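Local atomic coordinates of peptidoglycan glycosyltransferase (Eggerthella lenta, PDB entry 4MNR), a protein that belongs to the penicillin-binding proteins and carries a transpeptidase domain of the beta-lactamase clan together with a penicillin-binding-protein dimerisation domain. Residues T212-N224 against Q288-G300. Numbering follows the deposited sequence.
Sequences TMEIGNATVSNFN and QKSPWELAWAAAG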
loop_
_atom_site.group_PDB
_atom_site.type_symbol
_atom_site.label_atom_id
_atom_site.label_comp_id
_atom_site.label_asym_id
_atom_site.label_seq_id
_atom_site.Cartn_x
_atom_site.Cartn_y
_atom_site.Cartn_z
ATOM N N THR A 212 -15.685 6.881 24.417
ATOM C CA THR A 212 -15.956 5.456 24.385
ATOM C C THR A 212 -17.449 5.262 24.225
ATOM O O THR A 212 -18.250 6.130 24.570
ATOM C CB THR A 212 -15.506 4.745 25.688
ATOM O OG1 THR A 212 -16.299 5.211 26.782
ATOM C CG2 THR A 212 -14.039 5.018 25.996
HETATM N N MSE A 213 -17.821 4.110 23.694
HETATM C CA MSE A 213 -19.214 3.696 23.687
HETATM C C MSE A 213 -19.342 2.196 23.541
HETATM O O MSE A 213 -18.471 1.532 22.975
HETATM C CB MSE A 213 -20.014 4.402 22.602
HETATM C CG MSE A 213 -19.749 3.882 21.236
HETATM SE SE MSE A 213 -20.727 4.954 19.965
HETATM C CE MSE A 213 -22.503 4.278 20.225
ATOM N N GLU A 214 -20.429 1.663 24.071
ATOM C CA GLU A 214 -20.685 0.245 23.922
ATOM C C GLU A 214 -21.400 -0.026 22.605
ATOM O O GLU A 214 -22.444 0.562 22.304
ATOM C CB GLU A 214 -21.478 -0.310 25.108
ATOM C CG GLU A 214 -21.827 -1.784 24.969
ATOM C CD GLU A 214 -23.132 -1.989 24.244
ATOM O OE1 GLU A 214 -24.070 -1.204 24.507
ATOM O OE2 GLU A 214 -23.209 -2.914 23.403
ATOM N N ILE A 215 -20.810 -0.907 21.805
ATOM C CA ILE A 215 -21.464 -1.403 20.604
ATOM C C ILE A 215 -21.301 -2.913 20.627
ATOM O O ILE A 215 -20.190 -3.415 20.774
ATOM C CB ILE A 215 -20.833 -0.833 19.307
ATOM C CG1 ILE A 215 -20.955 0.699 19.263
ATOM C CG2 ILE A 215 -21.489 -1.475 18.085
ATOM C CD1 ILE A 215 -20.248 1.365 18.049
ATOM N N GLY A 216 -22.408 -3.637 20.529
ATOM C CA GLY A 216 -22.369 -5.092 20.559
ATOM C C GLY A 216 -21.729 -5.694 21.806
ATOM O O GLY A 216 -20.968 -6.662 21.715
ATOM N N ASN A 217 -22.010 -5.105 22.963
ATOM C CA ASN A 217 -21.577 -5.665 24.249
ATOM C C ASN A 217 -20.078 -5.602 24.552
ATOM O O ASN A 217 -19.602 -6.250 25.481
ATOM C CB ASN A 217 -22.105 -7.093 24.407
ATOM C CG ASN A 217 -23.563 -7.198 24.031
ATOM O OD1 ASN A 217 -24.389 -6.422 24.513
ATOM N ND2 ASN A 217 -23.884 -8.130 23.136
ATOM N N ALA A 218 -19.338 -4.824 23.764
ATOM C CA ALA A 218 -17.991 -4.456 24.151
ATOM C C ALA A 218 -17.773 -3.013 23.680
ATOM O O ALA A 218 -18.682 -2.397 23.150
ATOM C CB ALA A 218 -16.970 -5.399 23.537
ATOM N N THR A 219 -16.567 -2.497 23.863
ATOM C CA THR A 219 -16.300 -1.066 23.710
ATOM C C THR A 219 -15.664 -0.685 22.364
ATOM O O THR A 219 -14.799 -1.390 21.850
ATOM C CB THR A 219 -15.374 -0.606 24.855
ATOM O OG1 THR A 219 -16.031 -0.840 26.109
ATOM C CG2 THR A 219 -15.043 0.858 24.740
ATOM N N VAL A 220 -16.111 0.431 21.790
ATOM C CA VAL A 220 -15.402 1.077 20.693
ATOM C C VAL A 220 -14.948 2.414 21.264
ATOM O O VAL A 220 -15.724 3.100 21.932
ATOM C CB VAL A 220 -16.314 1.322 19.471
ATOM C CG1 VAL A 220 -15.560 2.074 18.372
ATOM C CG2 VAL A 220 -16.854 0.010 18.945
ATOM N N SER A 221 -13.693 2.778 21.028
ATOM C CA SER A 221 -13.157 4.002 21.621
ATOM C C SER A 221 -12.428 4.848 20.591
ATOM O O SER A 221 -11.749 4.319 19.710
ATOM C CB SER A 221 -12.198 3.683 22.776
ATOM O OG SER A 221 -12.844 3.011 23.844
ATOM N N ASN A 222 -12.578 6.165 20.705
ATOM C CA ASN A 222 -11.777 7.086 19.916
ATOM C C ASN A 222 -10.340 6.977 20.372
ATOM O O ASN A 222 -10.066 6.526 21.494
ATOM C CB ASN A 222 -12.251 8.527 20.112
ATOM C CG ASN A 222 -13.440 8.881 19.230
ATOM O OD1 ASN A 222 -13.732 8.191 18.261
ATOM N ND2 ASN A 222 -14.130 9.960 19.568
ATOM N N PHE A 223 -9.413 7.374 19.507
ATOM C CA PHE A 223 -8.006 7.410 19.887
ATOM C C PHE A 223 -7.844 8.326 21.095
ATOM O O PHE A 223 -8.410 9.419 21.132
ATOM C CB PHE A 223 -7.139 7.878 18.716
ATOM C CG PHE A 223 -7.230 6.990 17.508
ATOM C CD1 PHE A 223 -6.927 5.645 17.603
ATOM C CD2 PHE A 223 -7.606 7.502 16.278
ATOM C CE1 PHE A 223 -7.012 4.819 16.491
ATOM C CE2 PHE A 223 -7.689 6.688 15.164
ATOM C CZ PHE A 223 -7.387 5.342 15.270
ATOM N N ASN A 224 -7.100 7.852 22.093
ATOM C CA ASN A 224 -6.947 8.553 23.376
ATOM C C ASN A 224 -8.259 8.817 24.125
ATOM O O ASN A 224 -8.314 9.678 25.004
ATOM C CB ASN A 224 -6.168 9.863 23.215
ATOM C CG ASN A 224 -4.672 9.647 23.168
ATOM O OD1 ASN A 224 -4.126 9.229 22.148
ATOM N ND2 ASN A 224 -3.997 9.942 24.275
ATOM N N GLN A 288 -22.397 -10.088 10.723
ATOM C CA GLN A 288 -23.784 -9.982 11.175
ATOM C C GLN A 288 -23.928 -10.463 12.610
ATOM O O GLN A 288 -24.734 -9.934 13.375
ATOM C CB GLN A 288 -24.709 -10.780 10.254
ATOM C CG GLN A 288 -25.292 -9.936 9.141
ATOM C CD GLN A 288 -25.834 -10.766 7.995
ATOM O OE1 GLN A 288 -25.843 -10.321 6.846
ATOM N NE2 GLN A 288 -26.288 -11.979 8.298
ATOM N N LYS A 289 -23.122 -11.452 12.971
ATOM C CA LYS A 289 -23.192 -12.058 14.296
ATOM C C LYS A 289 -22.606 -11.191 15.408
ATOM O O LYS A 289 -22.915 -11.397 16.584
ATOM C CB LYS A 289 -22.484 -13.411 14.289
ATOM C CG LYS A 289 -23.168 -14.450 13.420
ATOM C CD LYS A 289 -22.343 -15.724 13.341
ATOM C CE LYS A 289 -23.069 -16.799 12.549
ATOM N NZ LYS A 289 -22.357 -18.102 12.619
ATOM N N SER A 290 -21.750 -10.243 15.045
ATOM C CA SER A 290 -21.095 -9.395 16.040
ATOM C C SER A 290 -21.059 -7.939 15.610
ATOM O O SER A 290 -20.172 -7.547 14.845
ATOM C CB SER A 290 -19.661 -9.875 16.292
ATOM O OG SER A 290 -18.994 -9.025 17.216
ATOM N N PRO A 291 -22.011 -7.127 16.107
ATOM C CA PRO A 291 -22.009 -5.678 15.866
ATOM C C PRO A 291 -20.701 -5.037 16.292
ATOM O O PRO A 291 -20.269 -4.064 15.684
ATOM C CB PRO A 291 -23.145 -5.174 16.763
ATOM C CG PRO A 291 -24.086 -6.320 16.824
ATOM C CD PRO A 291 -23.235 -7.565 16.802
ATOM N N TRP A 292 -20.087 -5.571 17.340
ATOM C CA TRP A 292 -18.812 -5.052 17.811
ATOM C C TRP A 292 -17.717 -5.263 16.754
ATOM O O TRP A 292 -16.946 -4.348 16.457
ATOM C CB TRP A 292 -18.443 -5.737 19.128
ATOM C CG TRP A 292 -17.135 -5.308 19.692
ATOM C CD1 TRP A 292 -16.863 -4.139 20.330
ATOM C CD2 TRP A 292 -15.919 -6.063 19.692
ATOM N NE1 TRP A 292 -15.543 -4.112 20.727
ATOM C CE2 TRP A 292 -14.947 -5.288 20.348
ATOM C CE3 TRP A 292 -15.560 -7.324 19.203
ATOM C CZ2 TRP A 292 -13.638 -5.725 20.522
ATOM C CZ3 TRP A 292 -14.262 -7.758 19.374
ATOM C CH2 TRP A 292 -13.315 -6.962 20.026
ATOM N N GLU A 293 -17.649 -6.466 16.184
ATOM C CA GLU A 293 -16.689 -6.736 15.120
ATOM C C GLU A 293 -16.975 -5.864 13.894
ATOM O O GLU A 293 -16.054 -5.372 13.234
ATOM C CB GLU A 293 -16.678 -8.226 14.734
ATOM C CG GLU A 293 -15.526 -8.573 13.783
ATOM C CD GLU A 293 -15.507 -10.043 13.343
ATOM O OE1 GLU A 293 -16.172 -10.885 13.994
ATOM O OE2 GLU A 293 -14.815 -10.355 12.338
ATOM N N LEU A 294 -18.260 -5.678 13.594
ATOM C CA LEU A 294 -18.667 -4.863 12.444
ATOM C C LEU A 294 -18.257 -3.405 12.629
ATOM O O LEU A 294 -17.703 -2.768 11.722
ATOM C CB LEU A 294 -20.185 -4.975 12.250
ATOM C CG LEU A 294 -20.820 -4.005 11.240
ATOM C CD1 LEU A 294 -20.210 -4.148 9.847
ATOM C CD2 LEU A 294 -22.324 -4.247 11.175
ATOM N N ALA A 295 -18.511 -2.884 13.820
ATOM C CA ALA A 295 -18.168 -1.502 14.131
ATOM C C ALA A 295 -16.665 -1.267 14.007
ATOM O O ALA A 295 -16.230 -0.300 13.385
ATOM C CB ALA A 295 -18.643 -1.153 15.537
ATOM N N TRP A 296 -15.869 -2.159 14.589
ATOM C CA TRP A 296 -14.420 -2.015 14.481
ATOM C C TRP A 296 -13.896 -2.204 13.057
ATOM O O TRP A 296 -12.957 -1.528 12.642
ATOM C CB TRP A 296 -13.718 -2.975 15.445
ATOM C CG TRP A 296 -13.530 -2.388 16.823
ATOM C CD1 TRP A 296 -14.049 -2.851 17.996
ATOM C CD2 TRP A 296 -12.759 -1.230 17.156
ATOM N NE1 TRP A 296 -13.640 -2.058 19.046
ATOM C CE2 TRP A 296 -12.853 -1.051 18.552
ATOM C CE3 TRP A 296 -12.008 -0.320 16.409
ATOM C CZ2 TRP A 296 -12.215 -0.003 19.213
ATOM C CZ3 TRP A 296 -11.376 0.725 17.069
ATOM C CH2 TRP A 296 -11.487 0.871 18.456
ATOM N N ALA A 297 -14.495 -3.116 12.303
ATOM C CA ALA A 297 -14.072 -3.301 10.913
ATOM C C ALA A 297 -14.284 -2.018 10.119
ATOM O O ALA A 297 -13.457 -1.649 9.274
ATOM C CB ALA A 297 -14.831 -4.459 10.259
ATOM N N ALA A 298 -15.391 -1.331 10.390
ATOM C CA ALA A 298 -15.673 -0.074 9.690
ATOM C C ALA A 298 -14.614 0.967 10.004
ATOM O O ALA A 298 -14.351 1.868 9.196
ATOM C CB ALA A 298 -17.062 0.449 10.048
ATOM N N ALA A 299 -13.991 0.838 11.170
ATOM C CA ALA A 299 -12.927 1.751 11.572
ATOM C C ALA A 299 -11.548 1.211 11.221
ATOM O O ALA A 299 -10.528 1.792 11.605
ATOM C CB ALA A 299 -13.004 2.026 13.060
ATOM N N GLY A 300 -11.504 0.097 10.507
ATOM C CA GLY A 300 -10.233 -0.421 10.038
ATOM C C GLY A 300 -9.495 -1.397 10.943
ATOM O O GLY A 300 -8.345 -1.742 10.655
HETATM O O HOH W 1 -20.913 -7.981 19.309
#
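W292 and W296, one turn apart on helix 291-298, both reach the backbone of T219. T219 lies on a two-stranded antiparallel beta hairpin, strands 212-215 and 218-221, joined by a type I' turn from I215 to A218. Both elements belong to the transpeptidase domain of this penicillin-binding protein. Strand 218-221 runs nearly parallel to the helix, at 14°.

T219 O accepts two indole N-H groups. W292 NE1 lies 3.0 Å from T219 O and above its carbonyl plane, while the oxygen sits in the plane of the W292 ring. W296 NE1 is 3.1 Å from T219 O and stays closer to the carbonyl plane, tilted 16° from it. Two donors thus grip one backbone oxygen and limit the rotation of both indoles.

Two CH-pi contacts use the indole faces. A218 CB stands over one face of W292, 3.5 Å from the centroid of the five-membered ring. V220 CG2 lies over the five-membered ring of W296. W292 has CG anti to its backbone N (chi1 179°), which carries the indole out along the turn and strand 218-221. Apart from these contacts, the two indoles approach each other. W296 CD1 lies 3.3 Å above the W292 ring plane, on the face opposite A218 CB and offset toward the rim.

Apolar packing fills the side nearer the helix axis. A295 CB meets I215 CG2 at 3.8 Å and also V220 CG2. P291 CB rests against G216 CA at 3.9 Å. Here the turn and the first helical turn come close, with G216 CA 4.5 Å from W292 CA.

One water joins the turn to the helix start. S290 is the N-cap, and its OG accepts from E293 N. The water donates to G216 O at 2.7 Å, bonds S290 OG, and accepts from W292 N.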